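Local atomic coordinates of cellulose-binding protein (Saccharophagus degradans, PDB entry 2YHG), a protein that is probably involved in carbohydrate metabolism, its C-terminal portion present here joining a nucleoside hydrolase-like domain to a beta domain in a presumed polysaccharide-binding protein. Residues S94-G99 and M319-E324; W376-E381 and G387-S392. One frame throughout, in Å; residues are numbered along the deposited sequence.

Contact 1 (S94-G99 and M319-E324). With ZN (zinc ion), chain I; EDO (1,2-ethanediol), chain L.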
loop_
_atom_site.group_PDB
_atom_site.type_symbol
_atom_site.label_atom_id
_atom_site.label_comp_id
_atom_site.label_asym_id
_atom_site.label_seq_id
_atom_site.Cartn_x
_atom_site.Cartn_y
_atom_site.Cartn_z
ATOM N N SER A 94 -7.360 -19.796 -1.526
ATOM C CA SER A 94 -6.446 -20.324 -2.519
ATOM C C SER A 94 -7.162 -20.920 -3.735
ATOM O O SER A 94 -6.511 -21.204 -4.735
ATOM C CB SER A 94 -5.505 -21.337 -1.879
ATOM O OG SER A 94 -6.214 -22.406 -1.315
ATOM N N LYS A 95 -8.483 -21.054 -3.680
ATOM C CA LYS A 95 -9.249 -21.467 -4.863
ATOM C C LYS A 95 -9.612 -20.277 -5.729
ATOM O O LYS A 95 -10.074 -20.473 -6.852
ATOM C CB LYS A 95 -10.541 -22.177 -4.465
ATOM C CG LYS A 95 -10.311 -23.379 -3.607
ATOM C CD LYS A 95 -10.417 -24.647 -4.388
ATOM N N HIS A 96 -9.432 -19.065 -5.218
ATOM C CA HIS A 96 -9.871 -17.873 -5.902
ATOM C C HIS A 96 -8.773 -17.056 -6.567
ATOM O O HIS A 96 -9.071 -16.227 -7.410
ATOM C CB HIS A 96 -10.691 -16.977 -4.962
ATOM C CG HIS A 96 -12.005 -17.572 -4.593
ATOM N ND1 HIS A 96 -13.106 -17.489 -5.415
ATOM C CD2 HIS A 96 -12.349 -18.370 -3.554
ATOM C CE1 HIS A 96 -14.102 -18.143 -4.844
ATOM N NE2 HIS A 96 -13.659 -18.716 -3.733
ATOM N N ALA A 97 -7.533 -17.268 -6.146
ATOM C CA ALA A 97 -6.406 -16.583 -6.763
ATOM C C ALA A 97 -5.152 -17.363 -6.475
ATOM O O ALA A 97 -5.041 -18.016 -5.435
ATOM C CB ALA A 97 -6.265 -15.158 -6.210
ATOM N N GLU A 98 -4.156 -17.202 -7.342
ATOM C CA GLU A 98 -2.840 -17.765 -7.105
ATOM C C GLU A 98 -2.036 -16.880 -6.161
ATOM O O GLU A 98 -2.137 -15.664 -6.193
ATOM C CB GLU A 98 -2.082 -17.894 -8.436
ATOM N N GLY A 99 -1.170 -17.501 -5.381
ATOM C CA GLY A 99 -0.159 -16.759 -4.643
ATOM C C GLY A 99 -0.561 -16.305 -3.257
ATOM O O GLY A 99 0.159 -15.517 -2.656
ATOM N N MET A 319 -13.799 -11.140 0.821
ATOM C CA MET A 319 -14.440 -11.853 1.910
ATOM C C MET A 319 -15.399 -12.929 1.411
ATOM O O MET A 319 -15.613 -13.932 2.098
ATOM C CB MET A 319 -15.144 -10.902 2.858
ATOM C CG MET A 319 -14.186 -9.992 3.623
ATOM S SD MET A 319 -12.888 -10.837 4.558
ATOM C CE MET A 319 -13.881 -11.766 5.696
ATOM N N ASP A 320 -15.930 -12.778 0.201
ATOM C CA ASP A 320 -16.609 -13.877 -0.478
ATOM C C ASP A 320 -15.651 -14.985 -0.832
ATOM O O ASP A 320 -15.985 -16.158 -0.636
ATOM C CB ASP A 320 -17.342 -13.364 -1.709
ATOM C CG ASP A 320 -18.432 -12.363 -1.372
ATOM O OD1 ASP A 320 -18.862 -12.294 -0.176
ATOM O OD2 ASP A 320 -18.877 -11.648 -2.308
ATOM N N TRP A 321 -14.479 -14.649 -1.355
ATOM C CA TRP A 321 -13.470 -15.657 -1.601
ATOM C C TRP A 321 -13.232 -16.495 -0.351
ATOM O O TRP A 321 -13.045 -17.705 -0.423
ATOM C CB TRP A 321 -12.147 -15.059 -2.055
ATOM C CG TRP A 321 -12.131 -14.314 -3.318
ATOM C CD1 TRP A 321 -13.175 -13.989 -4.126
ATOM C CD2 TRP A 321 -10.986 -13.684 -3.874
ATOM N NE1 TRP A 321 -12.747 -13.203 -5.155
ATOM C CE2 TRP A 321 -11.403 -13.001 -5.034
ATOM C CE3 TRP A 321 -9.649 -13.659 -3.516
ATOM C CZ2 TRP A 321 -10.513 -12.308 -5.864
ATOM C CZ3 TRP A 321 -8.754 -12.974 -4.341
ATOM C CH2 TRP A 321 -9.189 -12.316 -5.486
ATOM N N ALA A 322 -13.165 -15.826 0.801
ATOM C CA ALA A 322 -12.832 -16.481 2.052
ATOM C C ALA A 322 -13.844 -17.549 2.461
ATOM O O ALA A 322 -13.474 -18.496 3.139
ATOM C CB ALA A 322 -12.699 -15.439 3.165
ATOM N N ILE A 323 -15.104 -17.368 2.071
ATOM C CA ILE A 323 -16.150 -18.293 2.493
ATOM C C ILE A 323 -16.730 -19.190 1.402
ATOM O O ILE A 323 -17.522 -20.061 1.709
ATOM C CB ILE A 323 -17.280 -17.565 3.242
ATOM C CG1 ILE A 323 -18.078 -16.660 2.330
ATOM C CG2 ILE A 323 -16.741 -16.832 4.481
ATOM C CD1 ILE A 323 -19.325 -16.134 2.965
ATOM N N GLU A 324 -16.344 -18.987 0.151
ATOM C CA GLU A 324 -16.845 -19.798 -0.960
ATOM C C GLU A 324 -15.790 -20.791 -1.411
ATOM O O GLU A 324 -14.714 -20.404 -1.847
ATOM C CB GLU A 324 -17.238 -18.900 -2.141
ATOM C CG GLU A 324 -18.361 -17.916 -1.851
ATOM C CD GLU A 324 -19.680 -18.549 -1.452
ATOM O OE1 GLU A 324 -19.897 -19.759 -1.709
ATOM O OE2 GLU A 324 -20.555 -17.769 -0.988
HETATM ZN ZN ZN I . -20.254 -11.086 0.745
HETATM C C1 EDO L . -21.077 -14.414 -0.033
HETATM O O1 EDO L . -20.483 -15.260 -1.017
HETATM C C2 EDO L . -21.755 -13.241 -0.716
HETATM O O2 EDO L . -21.957 -12.211 0.246
HETATM O O HOH W 1 -20.675 -10.189 -1.125
HETATM O O HOH W 2 -18.751 -9.707 1.174
HETATM O O HOH W 3 -21.733 -9.825 1.443
#
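In both His96 and Trp321 CG stands anti to the carbonyl carbon (chi1 -68° in the histidine), which brings the two against each other in near-parallel planes, one side chain reaching out of the loop 94-99 and the other off the last turns of helix 308-323. The contact joins the loop that follows helix 77-93, in the nucleoside hydrolase-like domain, to the end of the helix that leads on to the C-terminal part of the chain. The imidazole lies almost parallel to the five-membered ring of the indole, with planes 7° apart, yet the two are slid so far that they barely overlap. A pair of CH-pi contacts fills the offset: His96 CB sits 3.7 Å from the centroid of the Trp321 five-membered ring, and Trp321 CA covers a face of the imidazole in return. Ala97 CB touches Trp321 CZ3 at 3.8 Å, adding an apolar contact at the six-membered end of the indole. Both nitrogens of the imidazole are engaged, which fixes its rotation: ND1 is hydrogen-bonded to NE2 of His332, a calcium ligand, while NE2 points to the backbone of Glu324. The indole NE1 is held by Asn331 O, and the ring of His332 stacks on Trp321, tying this aromatic cluster to the calcium site. Just before Trp321 in the helix, Asp320 OD1 binds the zinc ion at 2.1 Å, alongside His227, three waters and O2 of a 1,2-ethanediol molecule, whose other hydroxyl, O1, donates to Glu324 OE2 at 2.5 Å. From the backbone of the same glutamate, O receives His96 NE2 at 2.7 Å, the N-H...O angle being 164° and the oxygen lying almost exactly in the imidazole plane.

Contact 2 (W376-E381 and G387-S392). With MG (magnesium ion), chain E; EDO (1,2-ethanediol), chain K.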
loop_
_atom_site.group_PDB
_atom_site.type_symbol
_atom_site.label_atom_id
_atom_site.label_comp_id
_atom_site.label_asym_id
_atom_site.label_seq_id
_atom_site.Cartn_x
_atom_site.Cartn_y
_atom_site.Cartn_z
ATOM N N TRP A 376 -11.256 5.831 -19.771
ATOM C CA TRP A 376 -9.943 6.437 -19.896
ATOM C C TRP A 376 -9.974 7.832 -19.327
ATOM O O TRP A 376 -10.877 8.607 -19.674
ATOM C CB TRP A 376 -9.526 6.502 -21.362
ATOM C CG TRP A 376 -9.422 5.159 -22.011
ATOM C CD1 TRP A 376 -10.402 4.501 -22.719
ATOM C CD2 TRP A 376 -8.251 4.364 -22.112
ATOM N NE1 TRP A 376 -9.900 3.368 -23.252
ATOM C CE2 TRP A 376 -8.586 3.246 -22.893
ATOM C CE3 TRP A 376 -6.963 4.472 -21.591
ATOM C CZ2 TRP A 376 -7.667 2.259 -23.196
ATOM C CZ3 TRP A 376 -6.050 3.492 -21.890
ATOM C CH2 TRP A 376 -6.401 2.394 -22.679
ATOM N N SER A 377 -8.964 8.194 -18.543
ATOM C CA SER A 377 -8.905 9.504 -17.958
ATOM C C SER A 377 -7.499 10.073 -17.973
ATOM O O SER A 377 -6.510 9.343 -18.025
ATOM C CB SER A 377 -9.442 9.466 -16.516
ATOM O OG SER A 377 -8.645 8.619 -15.732
ATOM N N HIS A 378 -7.405 11.395 -17.998
ATOM C CA HIS A 378 -6.144 12.096 -17.822
ATOM C C HIS A 378 -5.908 12.374 -16.347
ATOM O O HIS A 378 -6.661 13.151 -15.720
ATOM C CB HIS A 378 -6.174 13.430 -18.588
ATOM C CG HIS A 378 -4.934 14.223 -18.380
ATOM N ND1 HIS A 378 -4.927 15.597 -18.314
ATOM C CD2 HIS A 378 -3.649 13.832 -18.199
ATOM C CE1 HIS A 378 -3.704 16.004 -18.036
ATOM N NE2 HIS A 378 -2.904 14.951 -17.946
ATOM N N TYR A 379 -4.885 11.760 -15.775
ATOM C CA TYR A 379 -4.587 11.943 -14.333
ATOM C C TYR A 379 -3.645 13.120 -14.184
ATOM O O TYR A 379 -2.460 13.018 -13.859
ATOM C CB TYR A 379 -4.001 10.641 -13.788
ATOM C CG TYR A 379 -4.086 10.493 -12.278
ATOM C CD1 TYR A 379 -4.427 11.543 -11.434
ATOM C CD2 TYR A 379 -3.835 9.284 -11.697
ATOM C CE1 TYR A 379 -4.523 11.367 -10.076
ATOM C CE2 TYR A 379 -3.948 9.083 -10.346
ATOM C CZ TYR A 379 -4.277 10.135 -9.526
ATOM O OH TYR A 379 -4.355 9.910 -8.172
ATOM N N GLY A 380 -4.202 14.306 -14.434
ATOM C CA GLY A 380 -3.402 15.525 -14.503
ATOM C C GLY A 380 -2.765 15.956 -13.189
ATOM O O GLY A 380 -1.739 16.599 -13.173
ATOM N N GLU A 381 -3.324 15.512 -12.075
ATOM C CA GLU A 381 -2.735 15.802 -10.765
ATOM C C GLU A 381 -1.355 15.155 -10.646
ATOM O O GLU A 381 -0.535 15.618 -9.851
ATOM C CB GLU A 381 -3.623 15.284 -9.641
ATOM C CG GLU A 381 -4.969 15.942 -9.554
ATOM C CD GLU A 381 -6.054 15.090 -10.204
ATOM O OE1 GLU A 381 -5.831 14.519 -11.293
ATOM O OE2 GLU A 381 -7.163 15.071 -9.658
ATOM N N GLY A 387 -1.239 21.440 -18.640
ATOM C CA GLY A 387 -2.470 21.692 -19.361
ATOM C C GLY A 387 -3.410 20.509 -19.400
ATOM O O GLY A 387 -3.255 19.519 -18.675
ATOM N N SER A 388 -4.469 20.687 -20.169
ATOM C CA SER A 388 -5.493 19.672 -20.351
ATOM C C SER A 388 -5.129 18.798 -21.556
ATOM O O SER A 388 -4.380 19.213 -22.451
ATOM C CB SER A 388 -6.869 20.302 -20.551
ATOM O OG SER A 388 -6.871 21.127 -21.696
ATOM N N VAL A 389 -5.653 17.574 -21.527
ATOM C CA VAL A 389 -5.353 16.582 -22.536
ATOM C C VAL A 389 -6.643 15.933 -22.961
ATOM O O VAL A 389 -7.331 15.331 -22.143
ATOM C CB VAL A 389 -4.359 15.511 -22.007
ATOM C CG1 VAL A 389 -4.155 14.390 -23.052
ATOM C CG2 VAL A 389 -3.045 16.138 -21.623
ATOM N N SER A 390 -6.955 16.029 -24.245
ATOM C CA SER A 390 -8.149 15.419 -24.803
ATOM C C SER A 390 -7.957 13.941 -25.121
ATOM O O SER A 390 -6.939 13.541 -25.703
ATOM C CB SER A 390 -8.544 16.171 -26.072
ATOM O OG SER A 390 -8.770 17.525 -25.787
ATOM N N ILE A 391 -8.958 13.155 -24.757
ATOM C CA ILE A 391 -9.004 11.740 -25.073
ATOM C C ILE A 391 -10.290 11.465 -25.823
ATOM O O ILE A 391 -11.372 11.668 -25.291
ATOM C CB ILE A 391 -8.966 10.846 -23.793
ATOM C CG1 ILE A 391 -7.789 11.205 -22.894
ATOM C CG2 ILE A 391 -8.977 9.370 -24.195
ATOM C CD1 ILE A 391 -7.841 10.515 -21.546
ATOM N N SER A 392 -10.171 11.029 -27.069
ATOM C CA SER A 392 -11.322 10.623 -27.841
ATOM C C SER A 392 -11.738 9.186 -27.517
ATOM O O SER A 392 -10.877 8.356 -27.228
ATOM C CB SER A 392 -11.017 10.773 -29.324
ATOM O OG SER A 392 -10.607 12.110 -29.643
HETATM MG MG MG E . -0.338 17.733 -14.671
HETATM C C1 EDO K . -8.823 8.657 -12.376
HETATM O O1 EDO K . -9.901 9.508 -11.969
HETATM C C2 EDO K . -7.501 9.394 -12.523
HETATM O O2 EDO K . -7.582 10.313 -13.603
HETATM O O HOH W 4 -7.226 17.120 -18.941
HETATM O O HOH W 5 -0.110 19.545 -13.231
#
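His378 and Val389 meet between the two layers of the C-terminal beta sandwich, where edge strand 372-378 of the four-stranded mixed sheet faces the residues leading into strand 391-392, at the border of the three-stranded antiparallel one; the segments run nearly antiparallel. From CB, which lies 4.2 Å from Val389 O, the His378 side chain extends with CG anti to the backbone N (chi1 177°), carrying the ring over the valine. CG and ND1 come near Val389 CB, ND1 at 3.7 Å. ND1 also hydrogen-bonds water 4, which accepts from Val389 N and so bridges the two segments. CD2 meets Val389 CG2 more loosely, at 4.2 Å. CE1 approaches Val389 CG2, and Gly387 O lies at the ring edge beside it. CG2 makes a CH-pi contact with the imidazole, 16° off the ring normal, while Gly380 CA covers the opposite face. At the tip, NE2 is hydrogen-bonded to Asp383 OD2. The other carboxylate oxygen of this aspartate binds the magnesium ion, as do Gly380 O and Tyr385 O; His378 is thus a second-shell residue, consistent with a role in orienting the first-shell aspartate. Farther up the strands, Ile391 CG2 packs against Trp376 CB at 4.1 Å, and the isoleucine's other branch reaches the main chain, where CD1 rests 3.6 Å from Ser377 C and 3.7 Å from His378 N.

Contact 1 closes before contact 2 opens along the chain, and the two lie far apart, with centres about 36 Å from each other and nearest atoms about 23 Å. Contact 2 belongs wholly to the C-terminal beta domain. Each supplies a metal ligand, Asp320 to zinc in contact 1 and Gly380 O to magnesium in contact 2. In both, a histidine pairs a hydrophobic face contact with polar bonds from its ring nitrogens. The calcium ion bound by Asn331 and His332, about 9 Å from the Trp321 side chain, draws its other protein ligands from Asp366, Asp368, Asp370 and Asp420 of the C-terminal region, and so links the surroundings of contact 1 to that region.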